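Local coordinates for triacylglycerol lipase (Yarrowia lipolytica, PDB 3O0D), which probably hydrolyses triacylglycerols as an extracellular, glycosylated yeast lipase of the alpha/beta-hydrolase fold, at residues A[19-24]-A[78-83]; A[48-53]-A[73-78]. All blocks are in the same frame, centred on the assembly; numbering follows the deposited sequence.

Interaction 1: residues A[19-24]-A[78-83]; sequences EKYARL and SKQIYL
Three side chains of helix 19-24, Lys20, Tyr21 and Leu24, reach across to the start of strand 80-87: Lys20 and Tyr21 both meet Gln80 end-on, while Leu24 lies over a ring. Lys20 is fully stretched, with CG anti to its backbone N (chi1 171°), and comes tip to tip with Gln80: Lys20 NZ donates to Gln80 OE1 over 2.8 Å, in the plane of the amide carbonyl. On the way Lys20 CE passes 3.1 Å from Tyr82 OH, the two side chains crossing at about a right angle. Gln80 OE1 takes a second bond in the same plane, from Ser78 OG at 2.8 Å, placed on a lone pair. The other end of the amide is used as well, since Gln80 NE2 donates to Tyr21 OH over 3.0 Å. Here too the groups meet end-on, with ring and amide planes 85° apart. Gripped at both OE1 and NE2, the amide has little freedom to flip, and NE2 also bonds Gln155 of the neighbouring strand 155-161. Leu24 does the apolar work: Leu24 CD1 sits over the centre of the Tyr82 ring, 3.7 Å from the centroid, in a CH-pi contact, while Leu24 CD2 lies near Tyr82 CD2 and CE2. The phenol oxygen of Tyr82 is hydrogen-bonded to Asp75. This is helix-on-sheet packing of the alpha/beta-hydrolase fold: helix 12-27 lies on the side of the sheet carrying Gln80 and Tyr82, Tyr21 continues over strands 155-161 and 183-187, and Ile81 points to helix 127-150 on the other side.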
loop_
_atom_site.group_PDB
_atom_site.type_symbol
_atom_site.label_atom_id
_atom_site.label_comp_id
_atom_site.label_asym_id
_atom_site.label_seq_id
_atom_site.Cartn_x
_atom_site.Cartn_y
_atom_site.Cartn_z
ATOM N N GLU A 19 -12.839 -0.065 -1.768
ATOM C CA GLU A 19 -13.323 0.432 -0.457
ATOM C C GLU A 19 -13.022 -0.519 0.637
ATOM O O GLU A 19 -12.633 -0.127 1.740
ATOM C CB GLU A 19 -14.818 0.748 -0.585
ATOM C CG GLU A 19 -15.465 1.220 0.723
ATOM C CD GLU A 19 -16.987 1.493 0.504
ATOM O OE1 GLU A 19 -17.723 0.521 0.230
ATOM O OE2 GLU A 19 -17.339 2.690 0.583
ATOM N N LYS A 20 -13.197 -1.812 0.345
ATOM C CA LYS A 20 -12.830 -2.830 1.319
ATOM C C LYS A 20 -11.390 -2.709 1.875
ATOM O O LYS A 20 -11.234 -2.719 3.153
ATOM C CB LYS A 20 -13.048 -4.247 0.719
ATOM C CG LYS A 20 -12.450 -5.315 1.643
ATOM C CD LYS A 20 -12.729 -6.694 0.944
ATOM C CE LYS A 20 -11.921 -7.772 1.654
ATOM N NZ LYS A 20 -12.189 -9.128 1.041
ATOM N N TYR A 21 -10.451 -2.535 0.950
ATOM C CA TYR A 21 -9.002 -2.469 1.360
ATOM C C TYR A 21 -8.806 -1.091 2.041
ATOM O O TYR A 21 -8.056 -0.966 3.077
ATOM C CB TYR A 21 -7.982 -2.816 0.238
ATOM C CG TYR A 21 -8.153 -4.291 -0.023
ATOM C CD1 TYR A 21 -7.575 -5.237 0.844
ATOM C CD2 TYR A 21 -8.991 -4.719 -1.033
ATOM C CE1 TYR A 21 -7.803 -6.548 0.707
ATOM C CE2 TYR A 21 -9.227 -6.098 -1.167
ATOM C CZ TYR A 21 -8.636 -6.969 -0.284
ATOM O OH TYR A 21 -8.867 -8.313 -0.411
ATOM N N ALA A 22 -9.518 -0.074 1.605
ATOM C CA ALA A 22 -9.369 1.147 2.365
ATOM C C ALA A 22 -9.792 0.995 3.811
ATOM O O ALA A 22 -9.201 1.583 4.718
ATOM C CB ALA A 22 -10.196 2.344 1.684
ATOM N N ARG A 23 -10.871 0.268 4.048
ATOM C CA ARG A 23 -11.295 0.041 5.389
ATOM C C ARG A 23 -10.283 -0.800 6.200
ATOM O O ARG A 23 -10.029 -0.498 7.288
ATOM C CB ARG A 23 -12.645 -0.660 5.489
ATOM C CG ARG A 23 -13.828 0.028 4.852
ATOM C CD ARG A 23 -15.095 -0.683 5.297
ATOM N NE ARG A 23 -16.267 -0.333 4.543
ATOM C CZ ARG A 23 -16.988 0.746 4.728
ATOM N NH1 ARG A 23 -16.699 1.615 5.656
ATOM N NH2 ARG A 23 -18.032 0.923 3.975
ATOM N N LEU A 24 -9.763 -1.855 5.625
ATOM C CA LEU A 24 -8.808 -2.693 6.335
ATOM C C LEU A 24 -7.573 -1.833 6.703
ATOM O O LEU A 24 -7.008 -2.020 7.818
ATOM C CB LEU A 24 -8.351 -3.885 5.496
ATOM C CG LEU A 24 -9.511 -4.906 5.487
ATOM C CD1 LEU A 24 -9.190 -5.924 4.307
ATOM C CD2 LEU A 24 -9.843 -5.703 6.825
ATOM N N SER A 78 -14.205 -14.473 3.371
ATOM C CA SER A 78 -13.623 -14.269 2.047
ATOM C C SER A 78 -12.492 -15.272 1.751
ATOM O O SER A 78 -12.018 -15.289 0.579
ATOM C CB SER A 78 -13.086 -12.802 1.906
ATOM O OG SER A 78 -11.975 -12.689 2.802
ATOM N N LYS A 79 -12.149 -16.085 2.743
ATOM C CA LYS A 79 -10.983 -17.038 2.635
ATOM C C LYS A 79 -9.685 -16.343 2.279
ATOM O O LYS A 79 -9.015 -16.619 1.253
ATOM C CB LYS A 79 -11.305 -18.117 1.548
ATOM C CG LYS A 79 -12.325 -19.201 2.033
ATOM C CD LYS A 79 -13.627 -18.567 2.270
ATOM C CE LYS A 79 -14.854 -19.520 2.674
ATOM N NZ LYS A 79 -16.155 -18.763 2.500
ATOM N N GLN A 80 -9.337 -15.340 3.110
ATOM C CA GLN A 80 -8.147 -14.549 2.871
ATOM C C GLN A 80 -7.431 -14.398 4.233
ATOM O O GLN A 80 -8.045 -14.493 5.299
ATOM C CB GLN A 80 -8.467 -13.123 2.383
ATOM C CG GLN A 80 -9.042 -13.201 0.923
ATOM C CD GLN A 80 -9.495 -11.838 0.481
ATOM O OE1 GLN A 80 -10.370 -11.241 1.092
ATOM N NE2 GLN A 80 -8.798 -11.270 -0.498
ATOM N N ILE A 81 -6.137 -14.148 4.082
ATOM C CA ILE A 81 -5.277 -13.753 5.244
ATOM C C ILE A 81 -4.902 -12.293 4.918
ATOM O O ILE A 81 -4.413 -11.984 3.825
ATOM C CB ILE A 81 -3.988 -14.611 5.226
ATOM C CG1 ILE A 81 -4.380 -16.070 5.527
ATOM C CG2 ILE A 81 -3.017 -14.046 6.367
ATOM C CD1 ILE A 81 -3.212 -17.145 5.163
ATOM N N TYR A 82 -5.107 -11.434 5.914
ATOM C CA TYR A 82 -4.787 -9.988 5.711
ATOM C C TYR A 82 -3.535 -9.596 6.505
ATOM O O TYR A 82 -3.500 -9.935 7.654
ATOM C CB TYR A 82 -5.897 -9.168 6.301
ATOM C CG TYR A 82 -7.247 -9.329 5.656
ATOM C CD1 TYR A 82 -7.351 -9.495 4.294
ATOM C CD2 TYR A 82 -8.361 -9.225 6.429
ATOM C CE1 TYR A 82 -8.656 -9.639 3.698
ATOM C CE2 TYR A 82 -9.702 -9.398 5.848
ATOM C CZ TYR A 82 -9.752 -9.559 4.484
ATOM O OH TYR A 82 -10.971 -9.724 3.860
ATOM N N LEU A 83 -2.574 -8.976 5.835
ATOM C CA LEU A 83 -1.493 -8.310 6.563
ATOM C C LEU A 83 -1.698 -6.776 6.267
ATOM O O LEU A 83 -1.725 -6.382 5.137
ATOM C CB LEU A 83 -0.163 -8.747 5.975
ATOM C CG LEU A 83 1.028 -7.957 6.616
ATOM C CD1 LEU A 83 1.046 -8.099 8.130
ATOM C CD2 LEU A 83 2.313 -8.543 5.996
#

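Interaction 2: residues A[48-53]-A[73-78]; sequences AHFPNV and AVDHAS
Backbone pairing sets the frame for this contact. Val53 and Asp75 form an antiparallel non-hydrogen-bonded pair where strands 53-60 and 68-75 meet, their CA atoms 4.1 Å apart. Just past it, His76 N donates to Asn52 O over 2.9 Å, in the carbonyl plane, and Val53 CA makes a CA-H...O contact with Val74 O at 3.3 Å. A type II turn from Phe50 to Val53, with Asn52 at its third position in a left-handed conformation, brings the loop into this pairing.

Packing is closest where Val53 and Asp75 share a face of the sheet: Val53 CG2 lies tight against the carboxylate, 3.3 Å from Asp75 CG, while Val53 CG1 rests on Ala73 CB. Phe50 turns its ring edge to Asp75 OD2, the two planes 83° apart. Further out, the Asn52 side chain crosses that of His76 at about a right angle, Asn52 OD1 lying 3.5 Å from His76 CB, and the imidazole has Val74 CG1 over one face. Its NE2 bonds Glu54 and its ND1 bonds Tyr154.

The polar bonds centre on Asp75. With its CG anti to the backbone N (chi1 -177°), Asp75 OD1 accepts from Ser78 N at 2.9 Å in an Asx motif, approached from above the carboxylate plane, and more weakly from Ala77 N. Asp75 OD2 is bonded by Tyr82 OH. An alanine in place of Asp75 would remove the acceptor of Ser78 N and Tyr82 OH, and would probably loosen the 75-78 turn. With Val53 packed against it and the Phe50 ring edge nearby, the carboxylate is likely to stay ionised, because backbone N-H groups and a phenol hydroxyl offset the cost of burying it.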
loop_
_atom_site.group_PDB
_atom_site.type_symbol
_atom_site.label_atom_id
_atom_site.label_comp_id
_atom_site.label_asym_id
_atom_site.label_seq_id
_atom_site.Cartn_x
_atom_site.Cartn_y
_atom_site.Cartn_z
ATOM N N ALA A 48 -16.674 -3.478 12.039
ATOM C CA ALA A 48 -18.040 -4.053 11.956
ATOM C C ALA A 48 -18.417 -4.501 10.546
ATOM O O ALA A 48 -19.346 -5.339 10.442
ATOM C CB ALA A 48 -19.127 -3.086 12.456
ATOM N N HIS A 49 -17.718 -4.062 9.546
ATOM C CA HIS A 49 -17.969 -4.534 8.148
ATOM C C HIS A 49 -17.302 -5.839 7.800
ATOM O O HIS A 49 -17.363 -6.265 6.608
ATOM C CB HIS A 49 -17.434 -3.479 7.131
ATOM C CG HIS A 49 -18.287 -2.271 7.036
ATOM N ND1 HIS A 49 -18.227 -1.209 7.914
ATOM C CD2 HIS A 49 -19.234 -1.956 6.113
ATOM C CE1 HIS A 49 -19.137 -0.309 7.577
ATOM N NE2 HIS A 49 -19.726 -0.719 6.467
ATOM N N PHE A 50 -16.711 -6.547 8.825
ATOM C CA PHE A 50 -15.936 -7.745 8.526
ATOM C C PHE A 50 -16.358 -8.975 9.346
ATOM O O PHE A 50 -15.617 -9.456 10.272
ATOM C CB PHE A 50 -14.461 -7.432 8.817
ATOM C CG PHE A 50 -13.899 -6.563 7.765
ATOM C CD1 PHE A 50 -13.617 -7.055 6.527
ATOM C CD2 PHE A 50 -13.906 -5.159 7.991
ATOM C CE1 PHE A 50 -13.131 -6.227 5.474
ATOM C CE2 PHE A 50 -13.529 -4.267 6.958
ATOM C CZ PHE A 50 -13.131 -4.782 5.708
ATOM N N PRO A 51 -17.516 -9.561 9.032
ATOM C CA PRO A 51 -17.972 -10.746 9.783
ATOM C C PRO A 51 -17.001 -11.907 9.450
ATOM O O PRO A 51 -16.489 -12.073 8.332
ATOM C CB PRO A 51 -19.386 -11.074 9.185
ATOM C CG PRO A 51 -19.336 -10.374 7.767
ATOM C CD PRO A 51 -18.448 -9.119 7.936
ATOM N N ASN A 52 -16.864 -12.771 10.432
ATOM C CA ASN A 52 -16.008 -13.975 10.318
ATOM C C ASN A 52 -14.561 -13.701 10.134
ATOM O O ASN A 52 -13.810 -14.492 9.561
ATOM C CB ASN A 52 -16.545 -14.889 9.194
ATOM C CG ASN A 52 -16.566 -16.337 9.618
ATOM O OD1 ASN A 52 -15.940 -16.777 10.588
ATOM N ND2 ASN A 52 -17.329 -17.187 8.779
ATOM N N VAL A 53 -14.119 -12.535 10.684
ATOM C CA VAL A 53 -12.698 -12.219 10.646
ATOM C C VAL A 53 -12.211 -12.364 12.070
ATOM O O VAL A 53 -12.896 -11.995 13.023
ATOM C CB VAL A 53 -12.460 -10.789 10.161
ATOM C CG1 VAL A 53 -10.985 -10.285 10.456
ATOM C CG2 VAL A 53 -12.730 -10.677 8.616
ATOM N N ALA A 73 -4.653 -10.726 10.194
ATOM C CA ALA A 73 -5.975 -11.295 10.534
ATOM C C ALA A 73 -6.349 -12.347 9.474
ATOM O O ALA A 73 -5.722 -12.392 8.408
ATOM C CB ALA A 73 -7.034 -10.167 10.474
ATOM N N VAL A 74 -7.367 -13.169 9.796
ATOM C CA VAL A 74 -7.841 -14.230 8.858
ATOM C C VAL A 74 -9.353 -13.977 8.659
ATOM O O VAL A 74 -10.103 -13.893 9.630
ATOM C CB VAL A 74 -7.639 -15.603 9.471
ATOM C CG1 VAL A 74 -8.209 -16.667 8.462
ATOM C CG2 VAL A 74 -6.123 -15.844 9.654
ATOM N N ASP A 75 -9.769 -13.910 7.393
ATOM C CA ASP A 75 -11.206 -13.623 7.064
ATOM C C ASP A 75 -11.659 -15.002 6.465
ATOM O O ASP A 75 -11.286 -15.390 5.341
ATOM C CB ASP A 75 -11.253 -12.573 6.024
ATOM C CG ASP A 75 -12.695 -12.152 5.675
ATOM O OD1 ASP A 75 -13.574 -13.036 5.772
ATOM O OD2 ASP A 75 -12.915 -10.980 5.293
ATOM N N HIS A 76 -12.427 -15.686 7.287
ATOM C CA HIS A 76 -13.012 -16.990 6.938
ATOM C C HIS A 76 -14.181 -16.794 6.008
ATOM O O HIS A 76 -14.659 -17.807 5.425
ATOM C CB HIS A 76 -13.487 -17.628 8.240
ATOM C CG HIS A 76 -12.367 -17.952 9.180
ATOM N ND1 HIS A 76 -11.414 -18.910 8.887
ATOM C CD2 HIS A 76 -11.998 -17.402 10.356
ATOM C CE1 HIS A 76 -10.512 -18.952 9.863
ATOM N NE2 HIS A 76 -10.863 -18.067 10.781
ATOM N N ALA A 77 -14.721 -15.574 5.877
ATOM C CA ALA A 77 -15.844 -15.391 4.886
ATOM C C ALA A 77 -15.265 -15.233 3.519
ATOM O O ALA A 77 -15.775 -15.786 2.531
ATOM C CB ALA A 77 -16.717 -14.204 5.238
ATOM N N SER A 78 -14.205 -14.473 3.371
ATOM C CA SER A 78 -13.623 -14.269 2.047
ATOM C C SER A 78 -12.492 -15.272 1.751
ATOM O O SER A 78 -12.018 -15.289 0.579
ATOM C CB SER A 78 -13.086 -12.802 1.906
ATOM O OG SER A 78 -11.975 -12.689 2.802
#

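How the interactions relate
After strand 3-8 the chain runs through helix 12-27, which supplies residues 19-24, then through the loop with 48-53 into strand 53-60. Strand 68-75 comes back antiparallel, and interaction 2 closes the shorter loop, from 53 to 73. The turn after it leads into strand 80-87, where interaction 1 closes the longer loop, from 24 to 78, with the shorter one lying wholly within it. The segments 73-78 and 78-83 share Ser78. Tyr82 N and Ala73 O, 2.7 Å apart in a probable hydrogen bond, join the two contacts, and Leu24 CD2 packs on Phe50 CZ. Together they tie helix 12-27 and its following loop to three successive strands at one edge of the sheet.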